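Local coordinates for penicillin-binding protein PbpB (Mycobacterium tuberculosis, PDB 6KGU) that synthesises cross-linked peptidoglycan from lipid intermediates during cell wall biogenesis and is acylated by beta-lactam antibiotics, at residues N326-Q334 with T376-Q384; K347-L358 with V405-K413. All coordinates share one frame; numbering follows the deposited sequence. Where two conformers were deposited one is given.

Overall arrangement
Both contacts belong to the penicillin-binding transpeptidase domain, and their segments alternate along the chain: 326-334, 347-358, 376-384, 405-413. Helix 338-347 leads from the first segment of interaction 1 to that of interaction 2, and helix 390-401 lies between the two second segments. The centres are about 25 Å apart and the nearest atoms about 8 Å apart, without touching. Interaction 1 is a buried contact at the aztreonam pocket. Interaction 2, away from the annotated sites, pairs two loop-rich segments, the second of which enters strand 412-416 of the mixed sheet. The same region of chain thus reaches from the active site to that sheet.

Interaction 1: residues N326-Q334 with T376-Q384; sequences NVGTLMLSQ and TFANLPIGQ. With AZR (2-({[(1Z)-1-(2-amino-1,3-thiazol-4-yl)-2-oxo-2-{[(2S,3S)-1-oxo-3-(sulfoamino)butan-2-yl]amino}ethylidene]amino}oxy)-2-methylpropanoic acid), chain B.
The first turns of helix 326-336 lie against the loop 376-384, which holds a 3-10 segment at 380-381, the CA atoms coming nearest at Asn-326 with Ile-382 (6.1 Å) and at Leu-330 with Pro-381 (6.6 Å). The segments meet by van der Waals contact, much of it of methyl and ring carbons on backbone carbonyl oxygens. Leu-330 puts both methyls against the loop: CD1 stands 3.4 Å from the carbonyl oxygen of Ala-378, while CD2 meets the O of Phe-377 and the ring carbon CB of Pro-381. Three residues on, Ser-333 lays its OG 3.3 Å from Pro-381 CB. With OG beside the backbone N (chi1 -63°), the hydroxyl reaches back to donate to Thr-329 O at 2.8 Å, above the plane of that carbonyl; the same oxygen takes the Ser-333 amide. The Phe-377 ring offers its edge to the C-terminal part of the segment, with CZ 3.4 Å from Ser-333 O. The methyl CG2 of Thr-329 touches Pro-381 O and Ile-382 CG2, its own hydroxyl being bonded to Ser-325 O. Ile-382 sets CG2 against CB and the amide of Asn-326, the two side chains crossing at about a right angle, and its CD1 reaches the thiazole of the antibiotic. The amide of Asn-326 is held from both ends: OD1 accepts from Lys-272 and from a water that also reaches Ile-382 O, whereas ND2 donates almost straight (175°) to O10 of aztreonam at a modelled 2.5 Å, a length too short to be taken literally. Gln-384 CB borders the pocket, 3.6 Å from the thiazole sulfur S8. Asn-326 lies near Ser-269, the probable acyl-ester nucleophile, and with Ser-324 fits the SxN motif of penicillin-binding transpeptidases, whose asparagine here donates to the amide carbonyl of the inhibitor's side chain.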
loop_
_atom_site.group_PDB
_atom_site.type_symbol
_atom_site.label_atom_id
_atom_site.label_comp_id
_atom_site.label_asym_id
_atom_site.label_seq_id
_atom_site.Cartn_x
_atom_site.Cartn_y
_atom_site.Cartn_z
ATOM N N ASN A 326 10.522 -9.899 17.157
ATOM C CA ASN A 326 11.721 -9.335 16.538
ATOM C C ASN A 326 12.912 -10.269 16.710
ATOM O O ASN A 326 13.702 -10.461 15.777
ATOM C CB ASN A 326 12.071 -7.966 17.145
ATOM C CG ASN A 326 11.076 -6.862 16.787
ATOM O OD1 ASN A 326 10.229 -7.009 15.909
ATOM N ND2 ASN A 326 11.196 -5.736 17.478
ATOM N N VAL A 327 13.072 -10.830 17.910
ATOM C CA VAL A 327 14.185 -11.742 18.172
ATOM C C VAL A 327 14.094 -12.969 17.270
ATOM O O VAL A 327 15.083 -13.383 16.653
ATOM C CB VAL A 327 14.211 -12.133 19.658
ATOM C CG1 VAL A 327 15.224 -13.261 19.897
ATOM C CG2 VAL A 327 14.539 -10.895 20.533
ATOM N N GLY A 328 12.908 -13.575 17.183
ATOM C CA GLY A 328 12.747 -14.712 16.292
ATOM C C GLY A 328 13.028 -14.341 14.848
ATOM O O GLY A 328 13.629 -15.118 14.098
ATOM N N THR A 329 12.618 -13.136 14.444
ATOM C CA THR A 329 12.865 -12.707 13.069
ATOM C C THR A 329 14.360 -12.610 12.792
ATOM O O THR A 329 14.839 -13.056 11.743
ATOM C CB THR A 329 12.165 -11.375 12.812
ATOM O OG1 THR A 329 10.743 -11.572 12.903
ATOM C CG2 THR A 329 12.505 -10.838 11.403
ATOM N N LEU A 330 15.120 -12.069 13.743
ATOM C CA LEU A 330 16.553 -11.888 13.520
ATOM C C LEU A 330 17.303 -13.210 13.590
ATOM O O LEU A 330 18.271 -13.409 12.852
ATOM C CB LEU A 330 17.123 -10.885 14.519
ATOM C CG LEU A 330 16.666 -9.449 14.245
ATOM C CD1 LEU A 330 17.135 -8.520 15.350
ATOM C CD2 LEU A 330 17.171 -8.979 12.904
ATOM N N MET A 331 16.884 -14.126 14.469
ATOM C CA MET A 331 17.502 -15.446 14.498
ATOM C C MET A 331 17.341 -16.152 13.160
ATOM O O MET A 331 18.303 -16.705 12.616
ATOM C CB MET A 331 16.901 -16.277 15.628
ATOM C CG MET A 331 17.242 -15.715 16.989
ATOM S SD MET A 331 16.673 -16.748 18.318
ATOM C CE MET A 331 17.361 -18.316 17.825
ATOM N N LEU A 332 16.125 -16.124 12.601
ATOM C CA LEU A 332 15.880 -16.704 11.282
ATOM C C LEU A 332 16.608 -15.937 10.194
ATOM O O LEU A 332 17.110 -16.535 9.238
ATOM C CB LEU A 332 14.375 -16.717 10.965
ATOM C CG LEU A 332 13.473 -17.639 11.782
ATOM C CD1 LEU A 332 11.991 -17.284 11.538
ATOM C CD2 LEU A 332 13.775 -19.122 11.455
ATOM N N SER A 333 16.636 -14.606 10.294
ATOM C CA SER A 333 17.391 -13.814 9.324
ATOM C C SER A 333 18.881 -14.169 9.354
ATOM O O SER A 333 19.554 -14.105 8.317
ATOM C CB SER A 333 17.189 -12.311 9.588
ATOM O OG SER A 333 15.828 -11.940 9.421
ATOM N N GLN A 334 19.412 -14.540 10.526
ATOM C CA GLN A 334 20.815 -14.954 10.610
ATOM C C GLN A 334 21.088 -16.168 9.733
ATOM O O GLN A 334 22.199 -16.313 9.211
ATOM C CB GLN A 334 21.217 -15.274 12.054
ATOM C CG GLN A 334 21.385 -14.083 12.980
ATOM C CD GLN A 334 21.688 -14.518 14.408
ATOM O OE1 GLN A 334 22.067 -15.663 14.640
ATOM N NE2 GLN A 334 21.507 -13.611 15.373
ATOM N N THR A 376 23.287 -2.565 10.802
ATOM C CA THR A 376 22.219 -2.532 9.803
ATOM C C THR A 376 21.434 -3.836 9.768
ATOM O O THR A 376 20.195 -3.831 9.770
ATOM C CB THR A 376 22.797 -2.268 8.413
ATOM O OG1 THR A 376 23.716 -1.178 8.479
ATOM C CG2 THR A 376 21.672 -1.942 7.435
ATOM N N PHE A 377 22.147 -4.966 9.715
ATOM C CA PHE A 377 21.490 -6.258 9.575
ATOM C C PHE A 377 20.658 -6.624 10.800
ATOM O O PHE A 377 19.746 -7.449 10.692
ATOM C CB PHE A 377 22.526 -7.350 9.291
ATOM C CG PHE A 377 21.923 -8.645 8.789
ATOM C CD1 PHE A 377 20.957 -8.635 7.793
ATOM C CD2 PHE A 377 22.330 -9.867 9.304
ATOM C CE1 PHE A 377 20.416 -9.819 7.317
ATOM C CE2 PHE A 377 21.790 -11.060 8.835
ATOM C CZ PHE A 377 20.836 -11.038 7.840
ATOM N N ALA A 378 20.946 -6.039 11.957
ATOM C CA ALA A 378 20.087 -6.228 13.115
ATOM C C ALA A 378 18.828 -5.371 13.067
ATOM O O ALA A 378 17.958 -5.533 13.928
ATOM C CB ALA A 378 20.854 -5.912 14.403
ATOM N N ASN A 379 18.715 -4.455 12.104
ATOM C CA ASN A 379 17.601 -3.518 12.045
ATOM C C ASN A 379 16.684 -3.745 10.852
ATOM O O ASN A 379 15.459 -3.794 11.020
ATOM C CB ASN A 379 18.133 -2.076 12.022
ATOM C CG ASN A 379 18.726 -1.655 13.362
ATOM O OD1 ASN A 379 19.874 -1.237 13.436
ATOM N ND2 ASN A 379 17.948 -1.789 14.423
ATOM N N LEU A 380 17.246 -3.855 9.644
ATOM C CA LEU A 380 16.435 -4.005 8.434
ATOM C C LEU A 380 15.418 -5.142 8.508
ATOM O O LEU A 380 14.255 -4.917 8.132
ATOM C CB LEU A 380 17.342 -4.198 7.208
ATOM C CG LEU A 380 18.201 -3.024 6.755
ATOM C CD1 LEU A 380 18.818 -3.318 5.382
ATOM C CD2 LEU A 380 17.390 -1.721 6.748
ATOM N N PRO A 381 15.769 -6.359 8.949
ATOM C CA PRO A 381 14.776 -7.449 8.939
ATOM C C PRO A 381 13.549 -7.176 9.782
ATOM O O PRO A 381 12.491 -7.730 9.480
ATOM C CB PRO A 381 15.559 -8.659 9.464
ATOM C CG PRO A 381 17.000 -8.368 9.066
ATOM C CD PRO A 381 17.118 -6.865 9.299
ATOM N N ILE A 382 13.622 -6.320 10.801
ATOM C CA ILE A 382 12.415 -5.967 11.545
ATOM C C ILE A 382 11.839 -4.619 11.099
ATOM O O ILE A 382 10.966 -4.071 11.771
ATOM C CB ILE A 382 12.667 -6.013 13.064
ATOM C CG1 ILE A 382 13.860 -5.144 13.472
ATOM C CG2 ILE A 382 12.970 -7.456 13.485
ATOM C CD1 ILE A 382 13.544 -3.701 13.741
ATOM N N GLY A 383 12.295 -4.086 9.969
ATOM C CA GLY A 383 11.710 -2.881 9.413
ATOM C C GLY A 383 12.247 -1.573 9.958
ATOM O O GLY A 383 11.554 -0.555 9.865
ATOM N N GLN A 384 13.451 -1.560 10.523
ATOM C CA GLN A 384 14.065 -0.338 11.026
ATOM C C GLN A 384 15.267 -0.003 10.160
ATOM O O GLN A 384 16.011 -0.899 9.758
ATOM C CB GLN A 384 14.497 -0.491 12.490
ATOM C CG GLN A 384 14.991 0.796 13.149
ATOM C CD GLN A 384 15.619 0.556 14.528
ATOM O OE1 GLN A 384 15.079 -0.188 15.353
ATOM N NE2 GLN A 384 16.769 1.177 14.774
HETATM C C7 AZR B . 5.990 -5.230 18.103
HETATM S S8 AZR B . 11.136 -0.194 13.628
HETATM O O9 AZR B . 6.210 -3.626 13.918
HETATM O O10 AZR B . 9.661 -3.749 17.125
HETATM O O11 AZR B . 8.065 -1.606 18.790
HETATM N N12 AZR B . 5.070 -5.821 15.882
HETATM N N13 AZR B . 7.641 -3.167 16.244
HETATM N N14 AZR B . 8.772 -0.770 17.875
HETATM N N15 AZR B . 9.973 0.663 15.776
HETATM N N16 AZR B . 10.817 2.367 14.392
HETATM S S17 AZR B . 3.482 -5.738 15.747
HETATM C C18 AZR B . 5.829 -4.819 16.651
HETATM C C19 AZR B . 7.164 -4.515 15.950
HETATM C C20 AZR B . 6.842 -4.513 14.434
HETATM C C21 AZR B . 8.863 -2.896 16.740
HETATM C C22 AZR B . 9.159 -1.441 16.857
HETATM C C23 AZR B . 7.565 -0.907 19.908
HETATM C C24 AZR B . 9.878 -0.724 15.773
HETATM C C25 AZR B . 10.446 -1.350 14.709
HETATM C C26 AZR B . 10.604 1.080 14.699
HETATM C C27 AZR B . 6.447 -0.022 19.390
HETATM C C28 AZR B . 7.055 -1.884 20.954
HETATM C C29 AZR B . 8.702 -0.069 20.489
HETATM O O30 AZR B . 9.873 -0.280 20.259
HETATM O O31 AZR B . 8.284 0.862 21.289
HETATM O O32 AZR B . 2.912 -6.085 16.997
HETATM O O33 AZR B . 3.074 -6.892 14.783
HETATM O O34 AZR B . 3.161 -4.522 15.096
HETATM O O HOH W 1 9.836 -4.652 14.267
#

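Interaction 2: residues K347-L358 with V405-K413; sequences KFGLGQRTGVGL and VRVPPRIIK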
loop_
_atom_site.group_PDB
_atom_site.type_symbol
_atom_site.label_atom_id
_atom_site.label_comp_id
_atom_site.label_asym_id
_atom_site.label_seq_id
_atom_site.Cartn_x
_atom_site.Cartn_y
_atom_site.Cartn_z
ATOM N N LYS A 347 14.633 -7.469 -4.781
ATOM C CA LYS A 347 13.652 -8.116 -5.649
ATOM C C LYS A 347 12.236 -7.686 -5.283
ATOM O O LYS A 347 11.378 -7.540 -6.161
ATOM C CB LYS A 347 13.786 -9.643 -5.591
ATOM C CG LYS A 347 14.888 -10.210 -6.486
ATOM C CD LYS A 347 14.787 -11.734 -6.654
ATOM C CE LYS A 347 14.584 -12.438 -5.305
ATOM N NZ LYS A 347 14.677 -13.953 -5.348
ATOM N N PHE A 348 11.973 -7.482 -3.988
ATOM C CA PHE A 348 10.669 -7.003 -3.560
ATOM C C PHE A 348 10.414 -5.553 -3.960
ATOM O O PHE A 348 9.319 -5.050 -3.688
ATOM C CB PHE A 348 10.525 -7.149 -2.033
ATOM C CG PHE A 348 9.928 -8.466 -1.592
ATOM C CD1 PHE A 348 8.601 -8.775 -1.871
ATOM C CD2 PHE A 348 10.689 -9.388 -0.890
ATOM C CE1 PHE A 348 8.040 -9.994 -1.440
ATOM C CE2 PHE A 348 10.148 -10.606 -0.459
ATOM C CZ PHE A 348 8.823 -10.910 -0.736
ATOM N N GLY A 349 11.400 -4.861 -4.541
ATOM C CA GLY A 349 11.204 -3.540 -5.122
ATOM C C GLY A 349 11.443 -2.363 -4.200
ATOM O O GLY A 349 11.120 -1.228 -4.577
ATOM N N LEU A 350 12.006 -2.582 -3.017
ATOM C CA LEU A 350 12.222 -1.485 -2.087
ATOM C C LEU A 350 13.362 -0.594 -2.568
ATOM O O LEU A 350 14.280 -1.041 -3.258
ATOM C CB LEU A 350 12.511 -2.032 -0.691
ATOM C CG LEU A 350 11.384 -2.964 -0.213
ATOM C CD1 LEU A 350 11.621 -3.435 1.226
ATOM C CD2 LEU A 350 10.000 -2.285 -0.353
ATOM N N GLY A 351 13.283 0.687 -2.222
ATOM C CA GLY A 351 14.282 1.662 -2.621
ATOM C C GLY A 351 14.174 2.136 -4.055
ATOM O O GLY A 351 15.005 2.940 -4.489
ATOM N N GLN A 352 13.179 1.670 -4.803
ATOM C CA GLN A 352 13.012 2.012 -6.206
ATOM C C GLN A 352 11.567 2.437 -6.454
ATOM O O GLN A 352 10.632 1.806 -5.951
ATOM C CB GLN A 352 13.388 0.800 -7.116
ATOM C CG GLN A 352 14.611 -0.031 -6.615
ATOM C CD GLN A 352 14.486 -1.565 -6.864
ATOM O OE1 GLN A 352 14.470 -2.013 -8.013
ATOM N NE2 GLN A 352 14.405 -2.360 -5.779
ATOM N N ARG A 353 11.388 3.509 -7.225
ATOM C CA ARG A 353 10.062 3.894 -7.696
ATOM C C ARG A 353 9.394 2.753 -8.457
ATOM O O ARG A 353 10.040 2.022 -9.212
ATOM C CB ARG A 353 10.142 5.117 -8.615
ATOM C CG ARG A 353 10.295 6.412 -7.887
ATOM C CD ARG A 353 10.435 7.576 -8.862
ATOM N NE ARG A 353 10.672 8.800 -8.112
ATOM C CZ ARG A 353 11.874 9.308 -7.867
ATOM N NH1 ARG A 353 12.961 8.698 -8.330
ATOM N NH2 ARG A 353 11.986 10.428 -7.158
ATOM N N THR A 354 8.077 2.627 -8.282
ATOM C CA THR A 354 7.346 1.580 -8.972
ATOM C C THR A 354 7.135 1.900 -10.449
ATOM O O THR A 354 6.924 0.973 -11.235
ATOM C CB THR A 354 5.977 1.353 -8.330
ATOM O OG1 THR A 354 5.174 2.523 -8.530
ATOM C CG2 THR A 354 6.095 1.043 -6.833
ATOM N N GLY A 355 7.170 3.181 -10.831
ATOM C CA GLY A 355 6.718 3.582 -12.153
ATOM C C GLY A 355 5.211 3.559 -12.330
ATOM O O GLY A 355 4.723 3.380 -13.456
ATOM N N VAL A 356 4.450 3.755 -11.246
ATOM C CA VAL A 356 2.991 3.601 -11.295
ATOM C C VAL A 356 2.321 4.601 -12.232
ATOM O O VAL A 356 1.181 4.376 -12.665
ATOM C CB VAL A 356 2.412 3.709 -9.858
ATOM C CG1 VAL A 356 2.760 5.061 -9.248
ATOM C CG2 VAL A 356 0.905 3.493 -9.857
ATOM N N GLY A 357 2.992 5.699 -12.570
ATOM C CA GLY A 357 2.374 6.701 -13.414
ATOM C C GLY A 357 1.683 7.814 -12.654
ATOM O O GLY A 357 0.683 8.362 -13.139
ATOM N N LEU A 358 2.167 8.147 -11.464
ATOM C CA LEU A 358 1.600 9.219 -10.669
ATOM C C LEU A 358 2.688 10.227 -10.329
ATOM O O LEU A 358 3.810 9.826 -10.006
ATOM C CB LEU A 358 0.971 8.675 -9.362
ATOM C CG LEU A 358 -0.327 7.866 -9.521
ATOM C CD1 LEU A 358 -0.691 7.087 -8.255
ATOM C CD2 LEU A 358 -1.460 8.793 -9.924
ATOM N N VAL A 405 5.355 -13.678 -8.044
ATOM C CA VAL A 405 5.732 -12.821 -9.162
ATOM C C VAL A 405 5.228 -11.409 -8.885
ATOM O O VAL A 405 4.019 -11.148 -8.916
ATOM C CB VAL A 405 5.200 -13.349 -10.498
ATOM C CG1 VAL A 405 5.534 -12.372 -11.593
ATOM C CG2 VAL A 405 5.797 -14.727 -10.787
ATOM N N ARG A 406 6.159 -10.496 -8.637
ATOM C CA ARG A 406 5.806 -9.106 -8.401
ATOM C C ARG A 406 5.494 -8.431 -9.724
ATOM O O ARG A 406 6.260 -8.549 -10.686
ATOM C CB ARG A 406 6.946 -8.382 -7.698
ATOM C CG ARG A 406 6.584 -6.973 -7.212
ATOM C CD ARG A 406 7.623 -6.477 -6.230
ATOM N NE ARG A 406 8.949 -6.281 -6.816
ATOM C CZ ARG A 406 9.312 -5.222 -7.540
ATOM N NH1 ARG A 406 8.449 -4.247 -7.797
ATOM N NH2 ARG A 406 10.551 -5.130 -8.003
ATOM N N VAL A 407 4.360 -7.742 -9.778
ATOM C CA VAL A 407 3.983 -6.966 -10.954
ATOM C C VAL A 407 3.889 -5.509 -10.506
ATOM O O VAL A 407 2.970 -5.149 -9.754
ATOM C CB VAL A 407 2.665 -7.470 -11.571
ATOM C CG1 VAL A 407 2.314 -6.670 -12.846
ATOM C CG2 VAL A 407 2.751 -8.976 -11.897
ATOM N N PRO A 408 4.811 -4.650 -10.933
ATOM C CA PRO A 408 4.795 -3.248 -10.496
ATOM C C PRO A 408 3.432 -2.619 -10.726
ATOM O O PRO A 408 2.831 -2.780 -11.798
ATOM C CB PRO A 408 5.872 -2.601 -11.374
ATOM C CG PRO A 408 6.830 -3.742 -11.664
ATOM C CD PRO A 408 5.912 -4.927 -11.867
ATOM N N PRO A 409 2.886 -1.938 -9.723
ATOM C CA PRO A 409 1.525 -1.410 -9.844
ATOM C C PRO A 409 1.437 -0.315 -10.889
ATOM O O PRO A 409 2.385 0.437 -11.112
ATOM C CB PRO A 409 1.228 -0.861 -8.439
ATOM C CG PRO A 409 2.561 -0.632 -7.835
ATOM C CD PRO A 409 3.479 -1.661 -8.407
ATOM N N ARG A 410 0.264 -0.221 -11.517
ATOM C CA ARG A 410 -0.013 0.784 -12.528
ATOM C C ARG A 410 -1.406 1.334 -12.280
ATOM O O ARG A 410 -2.309 0.597 -11.865
ATOM C CB ARG A 410 0.059 0.189 -13.966
ATOM C CG ARG A 410 1.441 -0.308 -14.392
ATOM C CD ARG A 410 2.360 0.875 -14.588
ATOM N NE ARG A 410 3.695 0.525 -15.072
ATOM C CZ ARG A 410 4.764 0.348 -14.305
ATOM N NH1 ARG A 410 4.672 0.465 -12.978
ATOM N NH2 ARG A 410 5.944 0.062 -14.863
ATOM N N ILE A 411 -1.586 2.619 -12.564
ATOM C CA ILE A 411 -2.878 3.259 -12.381
ATOM C C ILE A 411 -3.482 3.745 -13.692
ATOM O O ILE A 411 -4.689 4.045 -13.721
ATOM C CB ILE A 411 -2.796 4.418 -11.362
ATOM C CG1 ILE A 411 -4.210 4.785 -10.852
ATOM C CG2 ILE A 411 -2.129 5.632 -11.984
ATOM C CD1 ILE A 411 -4.225 5.409 -9.463
ATOM N N ILE A 412 -2.697 3.833 -14.761
ATOM C CA ILE A 412 -3.207 4.149 -16.090
ATOM C C ILE A 412 -3.508 2.827 -16.780
ATOM O O ILE A 412 -2.595 2.035 -17.028
ATOM C CB ILE A 412 -2.208 4.965 -16.917
ATOM C CG1 ILE A 412 -1.584 6.091 -16.096
ATOM C CG2 ILE A 412 -2.914 5.511 -18.156
ATOM C CD1 ILE A 412 -2.573 7.108 -15.628
ATOM N N LYS A 413 -4.785 2.584 -17.092
ATOM C CA LYS A 413 -5.133 1.351 -17.800
ATOM C C LYS A 413 -5.012 1.510 -19.314
ATOM O O LYS A 413 -4.543 0.594 -20.001
ATOM C CB LYS A 413 -6.551 0.903 -17.437
ATOM C CG LYS A 413 -6.844 -0.537 -17.873
ATOM C CD LYS A 413 -7.954 -1.170 -17.061
ATOM C CE LYS A 413 -8.209 -2.619 -17.489
ATOM N NZ LYS A 413 -6.982 -3.458 -17.441
HETATM O O HOH W 2 8.322 -0.450 -13.604
HETATM O O HOH W 3 0.079 3.616 -14.963
#
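Arg-406, in the short strand 405-406, reaches across to the end of helix 338-347, where its NE donates to Lys-347 O at 2.8 Å. The donor arrives on a lone pair in the plane of the carbonyl, and the oxygen lies in the guanidinium plane; NH2 adds a weak bond to the same oxygen. A bend at chi3 (65°) turns the group so that one face lies against Gly-349 CA, 3.4 Å from NH2. Gly-349, with its positive phi, closes the helix in a Schellman motif, so the arginine covers a helix C-terminus whose carbonyls would probably favour its positive charge. Pro-408 follows, its CB 3.7 Å from Thr-354 O. Next, the Pro-409 ring crosses the Thr-354 side chain at about a right angle, its CD and CG against CB and CG2 of the threonine, whose hydroxyl is bonded to Glu-361. Pro-409 O receives a CA-H...O contact from Val-356 CA at 3.2 Å. These two prolines carry the chain from the small sheet of strands 405-406 and 431-432 toward strand 412-416 of the mixed sheet, while the partner loop runs alongside and helix 390-401 packs on Thr-354, Val-356 and Pro-409 through Leu-391. Arg-410 begins by pointing away but doubles back at chi2 (-70°), and NH1 binds both Thr-354 O (2.9 Å) and Pro-409 O, each from above the carbonyl plane. A water bridges its NH2 to Thr-354 O, and Gly-355 O sits over one face of the guanidinium. At Ile-411 the backbones join directly, N to Val-356 O at 3.3 Å, and the side chain wedges CG2 against Leu-358 CG and CD2 as CB meets Val-356 CG2. Ile-412 N reaches Val-356 O through a second water, while its CD1 approaches Gly-357 O.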